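Protease Do-like 2, chloroplastic (Arabidopsis thaliana, PDB 4FLN) cleaves photodamaged D1 protein of photosystem II as a chloroplast serine protease of the Deg/HtrA type, pairing a trypsin-like domain with PDZ domains in a hexamer. Local coordinates at residues G143-L148 with P315-E320; K331-I336 with L354-H359; A337-I342 with V350-R355. All coordinates share one frame; numbering follows the deposited sequence.

Interaction 1: residues G143-L148 with P315-E320; sequences GHLPRL and PFRSSE
The guanidinium of R317 carries L145 CD2 on one face, 3.3 Å from NH2, and the guanidinium of R147 is stacked nearly flat against it, centres 4.7 Å apart and planes at 16°. Its edge takes oxygens: NH2 donates to P146 O at 2.9 Å (163°), in the plane of the group but from above the carbonyl plane, and NH1 adds a weak bond to the same oxygen. The F316 ring has R317 CD over one face, toward its rim, while L145 CD2 approaches CZ at 3.9 Å. Residues 143-148 belong to the trypsin-like domain and 315-320 to the first PDZ domain, so this is an interdomain surface contact; R317-E320 forms a type I beta turn. That turn brings E320 back alongside R317, whose NH1 forms a salt bridge with E320 OE1 at 3.2 Å. A second, longer bridge joins R147 NH1 to E320 OE1 at 3.6 Å, the two planes almost perpendicular, and the shared carboxylate probably offsets the repulsion between the stacked arginines. The R317 chain, bent at chi2 and chi3, directs its tip to the P146 carbonyl. P146 itself packs on V171 and I189 of the second barrel of the protease domain.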
ATOM      1  N   GLY B 143      38.975 -14.472 -22.388  1.00 61.79           N
ATOM      2  CA  GLY B 143      38.853 -15.918 -22.352  1.00 52.47           C
ATOM      3  C   GLY B 143      37.798 -16.456 -23.301  1.00 47.72           C
ATOM      4  O   GLY B 143      37.021 -15.704 -23.878  1.00 49.75           O
ATOM      5  N   HIS B 144      37.779 -17.771 -23.482  1.00 56.11           N
ATOM      6  CA  HIS B 144      36.735 -18.394 -24.282  1.00 57.80           C
ATOM      7  C   HIS B 144      35.480 -18.569 -23.419  1.00 54.91           C
ATOM      8  O   HIS B 144      35.499 -18.289 -22.223  1.00 60.06           O
ATOM      9  CB  HIS B 144      37.220 -19.742 -24.854  1.00 49.21           C
ATOM     10  N   LEU B 145      34.400 -19.049 -24.021  1.00 45.80           N
ATOM     11  CA  LEU B 145      33.131 -19.184 -23.319  1.00 37.92           C
ATOM     12  C   LEU B 145      33.152 -20.336 -22.300  1.00 53.32           C
ATOM     13  O   LEU B 145      33.480 -21.475 -22.640  1.00 63.33           O
ATOM     14  CB  LEU B 145      32.002 -19.369 -24.335  1.00 28.37           C
ATOM     15  CG  LEU B 145      30.559 -19.401 -23.844  1.00 41.92           C
ATOM     16  CD1 LEU B 145      29.941 -18.020 -23.914  1.00 41.99           C
ATOM     17  CD2 LEU B 145      29.765 -20.384 -24.680  1.00 47.39           C
ATOM     18  N   PRO B 146      32.784 -20.039 -21.044  1.00 54.31           N
ATOM     19  CA  PRO B 146      32.801 -20.959 -19.900  1.00 50.88           C
ATOM     20  C   PRO B 146      31.810 -22.109 -20.023  1.00 50.18           C
ATOM     21  O   PRO B 146      30.961 -22.106 -20.913  1.00 43.53           O
ATOM     22  CB  PRO B 146      32.396 -20.063 -18.725  1.00 48.78           C
ATOM     23  CG  PRO B 146      31.625 -18.970 -19.344  1.00 50.40           C
ATOM     24  CD  PRO B 146      32.277 -18.710 -20.659  1.00 54.33           C
ATOM     25  N   ARG B 147      31.945 -23.095 -19.140  1.00 46.47           N
ATOM     26  CA  ARG B 147      30.970 -24.167 -19.040  1.00 51.53           C
ATOM     27  C   ARG B 147      30.192 -23.994 -17.744  1.00 52.59           C
ATOM     28  O   ARG B 147      30.668 -23.363 -16.802  1.00 52.08           O
ATOM     29  CB  ARG B 147      31.644 -25.540 -19.113  1.00 63.55           C
ATOM     30  CG  ARG B 147      32.387 -25.757 -20.427  1.00 81.32           C
ATOM     31  CD  ARG B 147      32.773 -27.211 -20.701  1.00 92.48           C
ATOM     32  NE  ARG B 147      33.006 -27.414 -22.134  1.00 99.84           N
ATOM     33  CZ  ARG B 147      32.087 -27.855 -22.994  1.00101.25           C
ATOM     34  NH1 ARG B 147      30.867 -28.169 -22.567  1.00104.27           N
ATOM     35  NH2 ARG B 147      32.386 -27.991 -24.281  1.00 90.63           N
ATOM     36  N   LEU B 148      28.969 -24.509 -17.718  1.00 49.21           N
ATOM     37  CA  LEU B 148      28.168 -24.460 -16.509  1.00 48.81           C
ATOM     38  C   LEU B 148      28.957 -24.980 -15.316  1.00 56.51           C
ATOM     39  O   LEU B 148      29.601 -26.026 -15.387  1.00 46.82           O
ATOM     40  CB  LEU B 148      26.896 -25.287 -16.670  1.00 48.40           C
ATOM     41  CG  LEU B 148      25.833 -24.775 -17.642  1.00 56.41           C
ATOM     42  CD1 LEU B 148      24.595 -25.653 -17.555  1.00 53.39           C
ATOM     43  CD2 LEU B 148      25.475 -23.313 -17.370  1.00 59.67           C
ATOM     44  N   PRO B 315      22.095 -27.511 -32.668  1.00 67.08           N
ATOM     45  CA  PRO B 315      23.392 -27.926 -32.117  1.00 75.08           C
ATOM     46  C   PRO B 315      24.307 -26.747 -31.774  1.00 74.86           C
ATOM     47  O   PRO B 315      24.458 -25.809 -32.554  1.00 74.07           O
ATOM     48  CB  PRO B 315      24.001 -28.782 -33.242  1.00 74.88           C
ATOM     49  CG  PRO B 315      23.097 -28.601 -34.439  1.00 73.75           C
ATOM     50  CD  PRO B 315      21.754 -28.269 -33.881  1.00 73.78           C
ATOM     51  N   PHE B 316      24.917 -26.808 -30.599  1.00 76.77           N
ATOM     52  CA  PHE B 316      25.655 -25.674 -30.070  1.00 85.50           C
ATOM     53  C   PHE B 316      27.099 -26.075 -29.799  1.00 95.43           C
ATOM     54  O   PHE B 316      28.012 -25.728 -30.547  1.00 99.57           O
ATOM     55  CB  PHE B 316      24.967 -25.207 -28.782  1.00 81.12           C
ATOM     56  CG  PHE B 316      25.646 -24.056 -28.098  1.00 70.31           C
ATOM     57  CD1 PHE B 316      26.528 -23.241 -28.782  1.00 71.96           C
ATOM     58  CD2 PHE B 316      25.404 -23.802 -26.757  1.00 64.93           C
ATOM     59  CE1 PHE B 316      27.151 -22.189 -28.141  1.00 75.73           C
ATOM     60  CE2 PHE B 316      26.026 -22.760 -26.109  1.00 64.58           C
ATOM     61  CZ  PHE B 316      26.900 -21.949 -26.800  1.00 71.76           C
ATOM     62  N   ARG B 317      27.289 -26.817 -28.717  1.00 99.66           N
ATOM     63  CA  ARG B 317      28.579 -27.398 -28.381  1.00106.26           C
ATOM     64  C   ARG B 317      28.289 -28.811 -27.881  1.00112.40           C
ATOM     65  O   ARG B 317      27.130 -29.160 -27.642  1.00119.81           O
ATOM     66  CB  ARG B 317      29.348 -26.546 -27.358  1.00106.38           C
ATOM     67  CG  ARG B 317      28.761 -26.533 -25.949  1.00103.56           C
ATOM     68  CD  ARG B 317      28.547 -25.107 -25.430  1.00 85.75           C
ATOM     69  NE  ARG B 317      29.783 -24.437 -25.027  1.00 68.21           N
ATOM     70  CZ  ARG B 317      29.936 -23.790 -23.875  1.00 51.80           C
ATOM     71  NH1 ARG B 317      28.940 -23.731 -23.006  1.00 48.09           N
ATOM     72  NH2 ARG B 317      31.087 -23.202 -23.587  1.00 50.00           N
ATOM     73  N   SER B 318      29.330 -29.607 -27.688  1.00104.59           N
ATOM     74  CA  SER B 318      29.220 -31.058 -27.774  1.00 99.65           C
ATOM     75  C   SER B 318      27.981 -31.687 -27.115  1.00104.95           C
ATOM     76  O   SER B 318      27.304 -32.508 -27.737  1.00103.97           O
ATOM     77  CB  SER B 318      30.491 -31.683 -27.204  1.00 93.84           C
ATOM     78  OG  SER B 318      31.400 -30.670 -26.800  1.00 83.59           O
ATOM     79  N   SER B 319      27.689 -31.326 -25.870  1.00109.12           N
ATOM     80  CA  SER B 319      26.526 -31.888 -25.176  1.00107.80           C
ATOM     81  C   SER B 319      25.299 -30.969 -25.204  1.00106.87           C
ATOM     82  O   SER B 319      24.244 -31.304 -24.654  1.00102.08           O
ATOM     83  CB  SER B 319      26.892 -32.237 -23.731  1.00108.81           C
ATOM     84  OG  SER B 319      26.185 -33.380 -23.282  1.00111.12           O
ATOM     85  N   GLU B 320      25.435 -29.815 -25.853  1.00108.70           N
ATOM     86  CA  GLU B 320      24.478 -28.725 -25.671  1.00105.92           C
ATOM     87  C   GLU B 320      23.688 -28.329 -26.919  1.00 96.82           C
ATOM     88  O   GLU B 320      24.130 -28.530 -28.050  1.00 86.14           O
ATOM     89  CB  GLU B 320      25.199 -27.489 -25.117  1.00113.49           C
ATOM     90  CG  GLU B 320      26.112 -27.773 -23.928  1.00123.00           C
ATOM     91  CD  GLU B 320      26.664 -26.508 -23.278  1.00128.90           C
ATOM     92  OE1 GLU B 320      27.677 -26.608 -22.551  1.00134.31           O
ATOM     93  OE2 GLU B 320      26.088 -25.418 -23.488  1.00126.07           O
TER

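Interaction 2: residues K331-I336 with L354-H359; sequences KFAGDI and LRPRVH
From CB, 3.9 Å from D335 O, the L354 side chain runs to CG, placed beside the backbone N and anti to the carbonyl carbon (chi1 -42°), still close to that D335 oxygen. Its CD1 branch then meets the aliphatic part of K331, touching CG at 3.5 Å and CB farther off as the two chains cross obliquely. K331 bends at chi2 (-70°) and leads its ammonium away to a salt bridge with D304. The L354 backbone is gripped at both ends: its N donates to D335 O at 2.9 Å, nearly along the C=O axis, and its O accepts from G334 N at 3.1 Å in the carbonyl plane. F332-D335 is a type II beta turn at the open end of the hairpin formed by strands 336-343 and 346-353 of the first PDZ domain, and these bonds tie it to the chain leaving that hairpin. G334 occupies the turn with positive phi (101°), its CA lying under one face of the R355 guanidinium, 3.4 Å from NH2. Within the turn, F332 N donates to D335 OD2 from above the carboxylate plane (2.8 Å). A333 CB rests on P356 CD at 3.7 Å, and the F332 ring stacks on H238 of helix 233-246.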
ATOM      1  N   LYS B 331      26.099 -13.424 -36.861  1.00 43.61           N
ATOM      2  CA  LYS B 331      26.400 -12.878 -38.175  1.00 48.56           C
ATOM      3  C   LYS B 331      26.652 -11.383 -38.057  1.00 49.04           C
ATOM      4  O   LYS B 331      26.519 -10.808 -36.982  1.00 57.32           O
ATOM      5  CB  LYS B 331      25.230 -13.135 -39.136  1.00 56.78           C
ATOM      6  CG  LYS B 331      24.948 -14.609 -39.455  1.00 54.66           C
ATOM      7  CD  LYS B 331      26.042 -15.221 -40.331  1.00 49.97           C
ATOM      8  CE  LYS B 331      25.632 -16.586 -40.856  1.00 50.29           C
ATOM      9  NZ  LYS B 331      26.727 -17.264 -41.597  1.00 52.08           N
ATOM     10  N   PHE B 332      26.996 -10.747 -39.169  1.00 47.24           N
ATOM     11  CA  PHE B 332      27.117  -9.292 -39.200  1.00 47.11           C
ATOM     12  C   PHE B 332      26.104  -8.665 -40.147  1.00 51.23           C
ATOM     13  O   PHE B 332      25.579  -9.325 -41.041  1.00 49.32           O
ATOM     14  CB  PHE B 332      28.542  -8.876 -39.552  1.00 38.56           C
ATOM     15  CG  PHE B 332      29.534  -9.218 -38.485  1.00 54.95           C
ATOM     16  CD1 PHE B 332      29.813  -8.316 -37.465  1.00 62.48           C
ATOM     17  CD2 PHE B 332      30.159 -10.452 -38.472  1.00 49.74           C
ATOM     18  CE1 PHE B 332      30.709  -8.642 -36.467  1.00 60.82           C
ATOM     19  CE2 PHE B 332      31.053 -10.780 -37.478  1.00 50.36           C
ATOM     20  CZ  PHE B 332      31.329  -9.879 -36.475  1.00 58.38           C
ATOM     21  N   ALA B 333      25.796  -7.396 -39.935  1.00 57.44           N
ATOM     22  CA  ALA B 333      24.853  -6.731 -40.816  1.00 57.83           C
ATOM     23  C   ALA B 333      25.330  -6.903 -42.251  1.00 56.12           C
ATOM     24  O   ALA B 333      26.491  -6.645 -42.565  1.00 68.18           O
ATOM     25  CB  ALA B 333      24.723  -5.264 -40.459  1.00 62.77           C
ATOM     26  N   GLY B 334      24.434  -7.368 -43.110  1.00 48.26           N
ATOM     27  CA  GLY B 334      24.748  -7.553 -44.511  1.00 47.33           C
ATOM     28  C   GLY B 334      25.043  -8.988 -44.900  1.00 47.72           C
ATOM     29  O   GLY B 334      25.052  -9.320 -46.086  1.00 56.62           O
ATOM     30  N   ASP B 335      25.284  -9.843 -43.909  1.00 43.76           N
ATOM     31  CA  ASP B 335      25.664 -11.230 -44.182  1.00 47.52           C
ATOM     32  C   ASP B 335      24.543 -12.050 -44.799  1.00 54.63           C
ATOM     33  O   ASP B 335      23.360 -11.785 -44.576  1.00 66.31           O
ATOM     34  CB  ASP B 335      26.133 -11.934 -42.911  1.00 48.59           C
ATOM     35  CG  ASP B 335      27.534 -11.543 -42.505  1.00 61.87           C
ATOM     36  OD1 ASP B 335      28.197 -10.789 -43.262  1.00 65.57           O
ATOM     37  OD2 ASP B 335      27.972 -12.015 -41.430  1.00 62.82           O
ATOM     38  N   ILE B 336      24.923 -13.065 -45.561  1.00 49.53           N
ATOM     39  CA  ILE B 336      23.949 -13.999 -46.106  1.00 45.92           C
ATOM     40  C   ILE B 336      23.983 -15.332 -45.356  1.00 41.59           C
ATOM     41  O   ILE B 336      25.054 -15.883 -45.090  1.00 46.32           O
ATOM     42  CB  ILE B 336      24.183 -14.230 -47.608  1.00 46.65           C
ATOM     43  CG1 ILE B 336      24.062 -12.902 -48.368  1.00 52.44           C
ATOM     44  CG2 ILE B 336      23.226 -15.277 -48.143  1.00 46.34           C
ATOM     45  CD1 ILE B 336      23.763 -13.037 -49.856  1.00 40.37           C
ATOM     46  N   LEU B 354      20.722 -10.804 -43.848  1.00 41.11           N
ATOM     47  CA  LEU B 354      20.339 -10.506 -42.476  1.00 44.75           C
ATOM     48  C   LEU B 354      20.704  -9.078 -42.090  1.00 47.94           C
ATOM     49  O   LEU B 354      21.868  -8.699 -42.108  1.00 48.08           O
ATOM     50  CB  LEU B 354      21.027 -11.470 -41.517  1.00 46.99           C
ATOM     51  CG  LEU B 354      21.055 -12.920 -41.970  1.00 48.98           C
ATOM     52  CD1 LEU B 354      21.885 -13.763 -41.011  1.00 50.96           C
ATOM     53  CD2 LEU B 354      19.642 -13.436 -42.088  1.00 38.45           C
ATOM     54  N   ARG B 355      19.711  -8.282 -41.727  1.00 49.02           N
ATOM     55  CA  ARG B 355      19.999  -6.949 -41.222  1.00 55.68           C
ATOM     56  C   ARG B 355      19.413  -6.774 -39.830  1.00 52.24           C
ATOM     57  O   ARG B 355      18.516  -7.520 -39.436  1.00 51.96           O
ATOM     58  CB  ARG B 355      19.501  -5.871 -42.190  1.00 48.79           C
ATOM     59  CG  ARG B 355      20.224  -5.890 -43.529  1.00 54.13           C
ATOM     60  CD  ARG B 355      20.743  -4.510 -43.917  1.00 63.22           C
ATOM     61  NE  ARG B 355      22.190  -4.393 -43.744  1.00 69.64           N
ATOM     62  CZ  ARG B 355      23.064  -4.317 -44.744  1.00 59.97           C
ATOM     63  NH1 ARG B 355      22.643  -4.337 -45.994  1.00 57.89           N
ATOM     64  NH2 ARG B 355      24.361  -4.215 -44.489  1.00 61.91           N
ATOM     65  N   PRO B 356      19.948  -5.809 -39.069  1.00 45.60           N
ATOM     66  CA  PRO B 356      19.433  -5.488 -37.738  1.00 43.97           C
ATOM     67  C   PRO B 356      17.966  -5.107 -37.811  1.00 44.50           C
ATOM     68  O   PRO B 356      17.527  -4.581 -38.825  1.00 42.19           O
ATOM     69  CB  PRO B 356      20.281  -4.285 -37.310  1.00 35.67           C
ATOM     70  CG  PRO B 356      21.010  -3.841 -38.519  1.00 32.47           C
ATOM     71  CD  PRO B 356      21.147  -5.024 -39.394  1.00 35.72           C
ATOM     72  N   ARG B 357      17.218  -5.392 -36.754  1.00 52.33           N
ATOM     73  CA  ARG B 357      15.790  -5.112 -36.740  1.00 55.20           C
ATOM     74  C   ARG B 357      15.511  -3.639 -37.016  1.00 59.47           C
ATOM     75  O   ARG B 357      16.229  -2.764 -36.531  1.00 50.14           O
ATOM     76  CB  ARG B 357      15.192  -5.507 -35.396  1.00 53.71           C
ATOM     77  CG  ARG B 357      13.727  -5.857 -35.466  1.00 62.99           C
ATOM     78  CD  ARG B 357      13.403  -7.024 -34.549  1.00 68.62           C
ATOM     79  NE  ARG B 357      12.076  -7.557 -34.828  1.00 72.68           N
ATOM     80  CZ  ARG B 357      10.959  -7.074 -34.296  1.00 81.74           C
ATOM     81  NH1 ARG B 357      11.018  -6.053 -33.455  1.00 89.66           N
ATOM     82  NH2 ARG B 357       9.784  -7.612 -34.599  1.00 81.27           N
ATOM     83  N   VAL B 358      14.465  -3.379 -37.802  1.00 67.01           N
ATOM     84  CA  VAL B 358      13.966  -2.025 -38.034  1.00 66.76           C
ATOM     85  C   VAL B 358      12.761  -1.759 -37.119  1.00 73.27           C
ATOM     86  O   VAL B 358      11.694  -2.351 -37.292  1.00 89.13           O
ATOM     87  CB  VAL B 358      13.541  -1.840 -39.506  1.00 68.79           C
ATOM     88  CG1 VAL B 358      12.864  -0.492 -39.721  1.00 66.70           C
ATOM     89  CG2 VAL B 358      14.737  -1.997 -40.426  1.00 76.25           C
ATOM     90  N   HIS B 359      12.931  -0.868 -36.148  1.00 60.37           N
ATOM     91  CA  HIS B 359      11.892  -0.620 -35.155  1.00 53.95           C
ATOM     92  C   HIS B 359      11.029   0.593 -35.495  1.00 52.09           C
ATOM     93  O   HIS B 359      11.490   1.728 -35.425  1.00 60.58           O
ATOM     94  CB  HIS B 359      12.532  -0.398 -33.791  1.00 53.19           C
ATOM     95  CG  HIS B 359      13.074  -1.640 -33.165  1.00 64.56           C
ATOM     96  ND1 HIS B 359      12.277  -2.538 -32.486  1.00 68.09           N
ATOM     97  CD2 HIS B 359      14.337  -2.125 -33.095  1.00 68.58           C
ATOM     98  CE1 HIS B 359      13.024  -3.530 -32.035  1.00 73.33           C
ATOM     99  NE2 HIS B 359      14.277  -3.304 -32.391  1.00 77.28           N
TER

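Interaction 3: residues A337-I342 with V350-R355; sequences AEIGII and VQVVLR
Four backbone N-H...O=C bonds join the strands 336-343 and 346-353, which form an antiparallel beta hairpin. In the hydrogen-bonded pair A337-V352, A337 N donates to V352 O at 3.0 Å and V352 N returns the bond to A337 O, both in the plane of the accepting carbonyl. The pair I339-V350 repeats this: I339 N reaches V350 O at 2.8 Å, almost straight (170°) and nearly along the C=O axis, whereas V350 N meets I339 O from above the carbonyl plane. Between them E338 and Q351 form the non-hydrogen-bonded pair, whose CA-H groups turn inward to A337 O and V350 O: Q351 CA lies 3.5 Å from A337 O, and E338 CA is equally far from V350 O. The outward amide of E338 is taken up by D304, beside strand 299-303, and that of V353 by D289 OD2. Side chains alternate across the sheet. On the face bearing A337, I339, V350 and V352, the side chains of I339 and V352 cross obliquely, CD1 of I339 reaching CG2 of V352 at 3.8 Å from a CG1 anti to the carbonyl carbon (chi1 -60°). A337 CB meets L354 CD1 at 4.0 Å, beyond the last bridge, and V350 CG2, in the crowded position between N and carbonyl carbon, comes near I339 O. F303 packs on A337 and I339 from the adjoining strand. The other face carries E338 and Q351. A337, I339, V350 and V352 thus turn apolar side chains to one face of the sheet while their own backbone N-H and C=O groups are matched across the hairpin.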
ATOM      1  N   ALA B 337      22.807 -15.832 -45.001  1.00 30.74           N
ATOM      2  CA  ALA B 337      22.680 -17.170 -44.424  1.00 37.03           C
ATOM      3  C   ALA B 337      21.965 -18.090 -45.402  1.00 38.95           C
ATOM      4  O   ALA B 337      21.009 -17.678 -46.051  1.00 34.06           O
ATOM      5  CB  ALA B 337      21.912 -17.125 -43.103  1.00 35.59           C
ATOM      6  N   GLU B 338      22.431 -19.329 -45.516  1.00 39.44           N
ATOM      7  CA  GLU B 338      21.704 -20.328 -46.283  1.00 35.59           C
ATOM      8  C   GLU B 338      20.659 -21.002 -45.406  1.00 41.50           C
ATOM      9  O   GLU B 338      20.941 -21.424 -44.293  1.00 52.64           O
ATOM     10  CB  GLU B 338      22.658 -21.347 -46.883  1.00 41.17           C
ATOM     11  CG  GLU B 338      23.711 -20.721 -47.781  1.00 51.13           C
ATOM     12  CD  GLU B 338      24.588 -21.750 -48.452  1.00 54.44           C
ATOM     13  OE1 GLU B 338      25.662 -21.372 -48.972  1.00 52.73           O
ATOM     14  OE2 GLU B 338      24.198 -22.936 -48.463  1.00 53.67           O
ATOM     15  N   ILE B 339      19.435 -21.085 -45.901  1.00 46.03           N
ATOM     16  CA  ILE B 339      18.358 -21.615 -45.089  1.00 44.58           C
ATOM     17  C   ILE B 339      17.596 -22.726 -45.805  1.00 44.08           C
ATOM     18  O   ILE B 339      17.017 -22.519 -46.871  1.00 49.49           O
ATOM     19  CB  ILE B 339      17.409 -20.486 -44.641  1.00 42.65           C
ATOM     20  CG1 ILE B 339      18.178 -19.452 -43.812  1.00 43.98           C
ATOM     21  CG2 ILE B 339      16.235 -21.046 -43.849  1.00 28.02           C
ATOM     22  CD1 ILE B 339      17.353 -18.259 -43.369  1.00 30.13           C
ATOM     23  N   GLY B 340      17.652 -23.919 -45.229  1.00 37.11           N
ATOM     24  CA  GLY B 340      16.828 -25.027 -45.667  1.00 43.84           C
ATOM     25  C   GLY B 340      15.364 -24.912 -45.287  1.00 46.90           C
ATOM     26  O   GLY B 340      15.012 -24.791 -44.110  1.00 49.87           O
ATOM     27  N   ILE B 341      14.504 -25.019 -46.289  1.00 41.49           N
ATOM     28  CA  ILE B 341      13.085 -24.763 -46.107  1.00 40.72           C
ATOM     29  C   ILE B 341      12.243 -25.914 -46.621  1.00 39.22           C
ATOM     30  O   ILE B 341      12.662 -26.666 -47.502  1.00 46.80           O
ATOM     31  CB  ILE B 341      12.689 -23.430 -46.815  1.00 40.72           C
ATOM     32  CG1 ILE B 341      12.284 -22.406 -45.775  1.00 47.59           C
ATOM     33  CG2 ILE B 341      11.604 -23.617 -47.869  1.00 37.36           C
ATOM     34  CD1 ILE B 341      13.368 -22.164 -44.771  1.00 56.02           C
ATOM     35  N   ILE B 342      11.064 -26.070 -46.047  1.00 37.66           N
ATOM     36  CA  ILE B 342      10.051 -26.922 -46.649  1.00 45.58           C
ATOM     37  C   ILE B 342       8.895 -26.025 -47.043  1.00 43.69           C
ATOM     38  O   ILE B 342       8.258 -25.398 -46.190  1.00 45.03           O
ATOM     39  CB  ILE B 342       9.564 -28.040 -45.703  1.00 47.84           C
ATOM     40  CG1 ILE B 342      10.737 -28.944 -45.300  1.00 43.74           C
ATOM     41  CG2 ILE B 342       8.440 -28.842 -46.363  1.00 32.63           C
ATOM     42  CD1 ILE B 342      10.341 -30.120 -44.438  1.00 39.07           C
ATOM     43  N   VAL B 350      17.301 -21.698 -49.777  1.00 36.71           N
ATOM     44  CA  VAL B 350      17.295 -20.279 -50.127  1.00 39.89           C
ATOM     45  C   VAL B 350      18.387 -19.491 -49.396  1.00 47.19           C
ATOM     46  O   VAL B 350      18.920 -19.949 -48.388  1.00 57.01           O
ATOM     47  CB  VAL B 350      15.927 -19.611 -49.850  1.00 38.68           C
ATOM     48  CG1 VAL B 350      14.792 -20.538 -50.224  1.00 32.27           C
ATOM     49  CG2 VAL B 350      15.820 -19.195 -48.397  1.00 50.71           C
ATOM     50  N   GLN B 351      18.718 -18.308 -49.913  1.00 41.45           N
ATOM     51  CA  GLN B 351      19.644 -17.399 -49.243  1.00 40.46           C
ATOM     52  C   GLN B 351      18.894 -16.172 -48.727  1.00 44.29           C
ATOM     53  O   GLN B 351      17.980 -15.681 -49.381  1.00 46.85           O
ATOM     54  CB  GLN B 351      20.743 -16.936 -50.191  1.00 33.87           C
ATOM     55  CG  GLN B 351      21.525 -18.040 -50.847  1.00 45.07           C
ATOM     56  CD  GLN B 351      22.607 -17.499 -51.762  1.00 64.19           C
ATOM     57  OE1 GLN B 351      23.674 -17.089 -51.301  1.00 67.78           O
ATOM     58  NE2 GLN B 351      22.336 -17.487 -53.066  1.00 72.26           N
ATOM     59  N   VAL B 352      19.285 -15.679 -47.556  1.00 41.59           N
ATOM     60  CA  VAL B 352      18.655 -14.502 -46.979  1.00 37.28           C
ATOM     61  C   VAL B 352      19.679 -13.517 -46.453  1.00 39.53           C
ATOM     62  O   VAL B 352      20.612 -13.898 -45.755  1.00 50.82           O
ATOM     63  CB  VAL B 352      17.728 -14.864 -45.821  1.00 41.67           C
ATOM     64  CG1 VAL B 352      17.004 -13.620 -45.342  1.00 43.72           C
ATOM     65  CG2 VAL B 352      16.731 -15.925 -46.251  1.00 44.87           C
ATOM     66  N   VAL B 353      19.513 -12.248 -46.797  1.00 37.71           N
ATOM     67  CA  VAL B 353      20.344 -11.212 -46.208  1.00 43.41           C
ATOM     68  C   VAL B 353      19.815 -10.924 -44.813  1.00 47.50           C
ATOM     69  O   VAL B 353      18.601 -10.821 -44.617  1.00 51.82           O
ATOM     70  CB  VAL B 353      20.322  -9.903 -47.028  1.00 43.53           C
ATOM     71  CG1 VAL B 353      21.211  -8.847 -46.365  1.00 37.20           C
ATOM     72  CG2 VAL B 353      20.749 -10.154 -48.468  1.00 42.14           C
ATOM     73  N   LEU B 354      20.722 -10.804 -43.848  1.00 41.11           N
ATOM     74  CA  LEU B 354      20.339 -10.506 -42.476  1.00 44.75           C
ATOM     75  C   LEU B 354      20.704  -9.078 -42.090  1.00 47.94           C
ATOM     76  O   LEU B 354      21.868  -8.699 -42.108  1.00 48.08           O
ATOM     77  CB  LEU B 354      21.027 -11.470 -41.517  1.00 46.99           C
ATOM     78  CG  LEU B 354      21.055 -12.920 -41.970  1.00 48.98           C
ATOM     79  CD1 LEU B 354      21.885 -13.763 -41.011  1.00 50.96           C
ATOM     80  CD2 LEU B 354      19.642 -13.436 -42.088  1.00 38.45           C
ATOM     81  N   ARG B 355      19.711  -8.282 -41.727  1.00 49.02           N
ATOM     82  CA  ARG B 355      19.999  -6.949 -41.222  1.00 55.68           C
ATOM     83  C   ARG B 355      19.413  -6.774 -39.830  1.00 52.24           C
ATOM     84  O   ARG B 355      18.516  -7.520 -39.436  1.00 51.96           O
ATOM     85  CB  ARG B 355      19.501  -5.871 -42.190  1.00 48.79           C
ATOM     86  CG  ARG B 355      20.224  -5.890 -43.529  1.00 54.13           C
ATOM     87  CD  ARG B 355      20.743  -4.510 -43.917  1.00 63.22           C
ATOM     88  NE  ARG B 355      22.190  -4.393 -43.744  1.00 69.64           N
ATOM     89  CZ  ARG B 355      23.064  -4.317 -44.744  1.00 59.97           C
ATOM     90  NH1 ARG B 355      22.643  -4.337 -45.994  1.00 57.89           N
ATOM     91  NH2 ARG B 355      24.361  -4.215 -44.489  1.00 61.91           N
TER

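Interactions 2 and 3 hold the same hairpin of the first PDZ domain, interaction 3 along its strands and interaction 2 at its open end, and share L354 and R355; their centres are 12 Å apart, and I336 CG2 touches Q351 CB at 3.6 Å. Interaction 3 is partly buried and built from regular backbone pairing with an aliphatic face, whereas interaction 2, at the surface, continues that pairing irregularly through a turn and adds small apolar contacts. Interaction 1 stands apart, its centre about 25 Å from either of the others, and joins the protease domain to the PDZ domain between loops far apart in sequence. There charged side chains carry most of the chemistry, in contrast to the hairpin's backbone bonds.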